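Local coordinates for protein N-methyltransferase (PDB 5BSZ) that probably transfers a methyl group from S-adenosylmethionine to a sugar amine, and binds S-adenosyl-L-homocysteine and thymidine in separate pockets, at residues A[147-152]-A[185-190]. Numbering follows the deposited sequence.
Sequences DPWWSP and SRHEAH. With THM (thymidine), chain G.
W149 reaches across to S185 and H187 on strand 184-195; a chi1 of -178° sets its indole opposite the main-chain nitrogen, which carries NE1 and the six-membered ring to these two residues. W149 NE1 donates a hydrogen bond of 2.8 Å to S185 OG; the bond is bent, 143° at the hydrogen, and the hydroxyl lies somewhat off the indole plane. S185 OG is also hydrogen-bonded to H187 NE2, at 2.9 Å, so one hydroxyl links both rings, which probably limits how the imidazole can turn. Farther along the indole, W149 CZ2 closes to 3.3 Å from H187 CE1, the two rings meeting obliquely with their planes at 72°. L208 of strand 198-209 touches both W149 and H187, and Y216 OH is hydrogen-bonded to the backbone N of W149. The contact thus joins two parts of the chain: the loop that leaves strand 143-146, in the Rossmann-like sheet of the S-adenosylmethionine-dependent methyltransferase fold, and a separate four-stranded antiparallel sheet. The W149 side chain lies about 10 Å from the bound S-adenosyl-L-homocysteine. W150, next in the loop, turns its indole to the thymidine, whose base lies over one face with N3 above the ring centre; W150 CZ2 comes to 3.3 Å from C5 of the base. R238 makes a cation-pi contact with this indole. From the strand, H187 approaches the sugar of the same ligand, its CE1 3.4 Å from O3', while S178 OG, T154 O, L156 N and R237 NH1 are hydrogen-bonded to the nucleoside.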
# COMPACT_ATOMS: atom_id res chain seq x y z
N ASP A 147 32.32 12.93 -8.59
CA ASP A 147 32.25 11.95 -7.53
C ASP A 147 31.37 10.81 -8.08
O ASP A 147 30.15 10.91 -8.10
CB ASP A 147 31.61 12.55 -6.27
CG ASP A 147 31.53 11.56 -5.09
OD1 ASP A 147 32.17 10.47 -5.16
OD2 ASP A 147 30.79 11.87 -4.11
N PRO A 148 32.02 9.78 -8.64
CA PRO A 148 31.32 8.75 -9.37
C PRO A 148 30.48 7.89 -8.45
O PRO A 148 30.68 7.89 -7.23
CB PRO A 148 32.47 7.92 -9.99
CG PRO A 148 33.50 7.98 -8.93
CD PRO A 148 33.42 9.39 -8.38
N TRP A 149 29.50 7.20 -9.02
CA TRP A 149 28.83 6.10 -8.29
C TRP A 149 29.76 4.89 -8.42
O TRP A 149 30.83 4.98 -9.09
CB TRP A 149 27.45 5.85 -8.92
CG TRP A 149 26.64 4.78 -8.24
CD1 TRP A 149 26.14 3.65 -8.84
CD2 TRP A 149 26.27 4.67 -6.86
NE1 TRP A 149 25.49 2.88 -7.93
CE2 TRP A 149 25.56 3.47 -6.70
CE3 TRP A 149 26.45 5.48 -5.74
CZ2 TRP A 149 25.04 3.06 -5.47
CZ3 TRP A 149 25.91 5.07 -4.52
CH2 TRP A 149 25.25 3.85 -4.39
N TRP A 150 29.38 3.80 -7.73
CA TRP A 150 30.09 2.53 -7.79
C TRP A 150 30.16 1.93 -9.18
O TRP A 150 29.38 2.26 -10.07
CB TRP A 150 29.57 1.52 -6.73
CG TRP A 150 29.58 2.11 -5.35
CD1 TRP A 150 28.50 2.64 -4.65
CD2 TRP A 150 30.72 2.31 -4.51
NE1 TRP A 150 28.91 3.13 -3.41
CE2 TRP A 150 30.26 2.93 -3.30
CE3 TRP A 150 32.09 2.01 -4.63
CZ2 TRP A 150 31.15 3.27 -2.26
CZ3 TRP A 150 32.95 2.33 -3.58
CH2 TRP A 150 32.48 2.94 -2.42
N SER A 151 31.19 1.08 -9.38
CA SER A 151 31.43 0.37 -10.63
C SER A 151 30.93 -1.06 -10.47
O SER A 151 30.74 -1.53 -9.35
CB SER A 151 32.96 0.36 -10.86
OG SER A 151 33.37 1.66 -11.31
N PRO A 152 30.84 -1.82 -11.57
CA PRO A 152 30.45 -3.22 -11.37
C PRO A 152 31.33 -3.94 -10.38
O PRO A 152 30.77 -4.71 -9.59
CB PRO A 152 30.59 -3.81 -12.77
CG PRO A 152 30.24 -2.68 -13.64
CD PRO A 152 30.85 -1.48 -12.99
N SER A 185 22.40 -0.58 -10.24
CA SER A 185 22.04 -0.83 -8.83
C SER A 185 20.64 -0.21 -8.60
O SER A 185 20.33 0.87 -9.09
CB SER A 185 23.07 -0.29 -7.87
OG SER A 185 23.32 1.11 -8.02
N ARG A 186 19.76 -0.99 -7.99
CA ARG A 186 18.41 -0.60 -7.70
C ARG A 186 18.24 -0.39 -6.22
O ARG A 186 18.53 -1.27 -5.40
CB ARG A 186 17.44 -1.66 -8.19
CG ARG A 186 15.98 -1.35 -7.90
CD ARG A 186 15.09 -2.10 -8.89
NE ARG A 186 15.18 -1.55 -10.25
CZ ARG A 186 14.52 -2.03 -11.28
NH1 ARG A 186 13.71 -3.06 -11.12
NH2 ARG A 186 14.58 -1.42 -12.44
N HIS A 187 17.80 0.81 -5.89
CA HIS A 187 17.76 1.29 -4.51
C HIS A 187 16.33 1.47 -4.02
O HIS A 187 15.52 2.22 -4.61
CB HIS A 187 18.55 2.63 -4.41
CG HIS A 187 19.98 2.45 -4.76
ND1 HIS A 187 20.97 2.26 -3.82
CD2 HIS A 187 20.59 2.34 -5.97
CE1 HIS A 187 22.12 2.04 -4.43
NE2 HIS A 187 21.91 2.08 -5.73
N GLU A 188 15.96 0.74 -2.98
CA GLU A 188 14.61 0.91 -2.39
C GLU A 188 14.70 1.60 -1.05
O GLU A 188 15.52 1.18 -0.20
CB GLU A 188 14.01 -0.43 -2.12
CG GLU A 188 13.67 -1.25 -3.30
CD GLU A 188 13.45 -2.71 -2.94
OE1 GLU A 188 14.45 -3.42 -2.65
OE2 GLU A 188 12.28 -3.13 -2.98
N ALA A 189 13.91 2.65 -0.85
CA ALA A 189 13.87 3.37 0.42
C ALA A 189 12.40 3.43 0.89
O ALA A 189 11.54 3.81 0.11
CB ALA A 189 14.39 4.81 0.25
N HIS A 190 12.13 3.03 2.12
CA HIS A 190 10.79 3.13 2.72
C HIS A 190 10.93 3.97 3.97
O HIS A 190 11.92 3.88 4.71
CB HIS A 190 10.22 1.77 3.08
CG HIS A 190 9.84 0.94 1.89
ND1 HIS A 190 8.53 0.59 1.61
CD2 HIS A 190 10.60 0.42 0.90
CE1 HIS A 190 8.51 -0.15 0.51
NE2 HIS A 190 9.75 -0.26 0.06
O5' THM G . 25.62 4.04 0.80
C5' THM G . 25.18 2.66 0.72
C4' THM G . 25.36 2.10 -0.69
O4' THM G . 26.78 2.08 -0.83
C3' THM G . 24.89 0.64 -0.94
O3' THM G . 23.94 0.55 -2.02
C2' THM G . 26.13 -0.22 -1.24
C1' THM G . 27.19 0.87 -1.47
N1 THM G . 28.61 0.65 -1.17
C2 THM G . 29.22 -0.06 -2.22
O2 THM G . 28.47 -0.42 -3.14
N3 THM G . 30.52 -0.37 -2.24
C4 THM G . 31.32 0.04 -1.25
O4 THM G . 32.57 -0.24 -1.29
C5 THM G . 30.71 0.80 -0.15
C5M THM G . 31.67 1.21 0.93
C6 THM G . 29.35 1.11 -0.15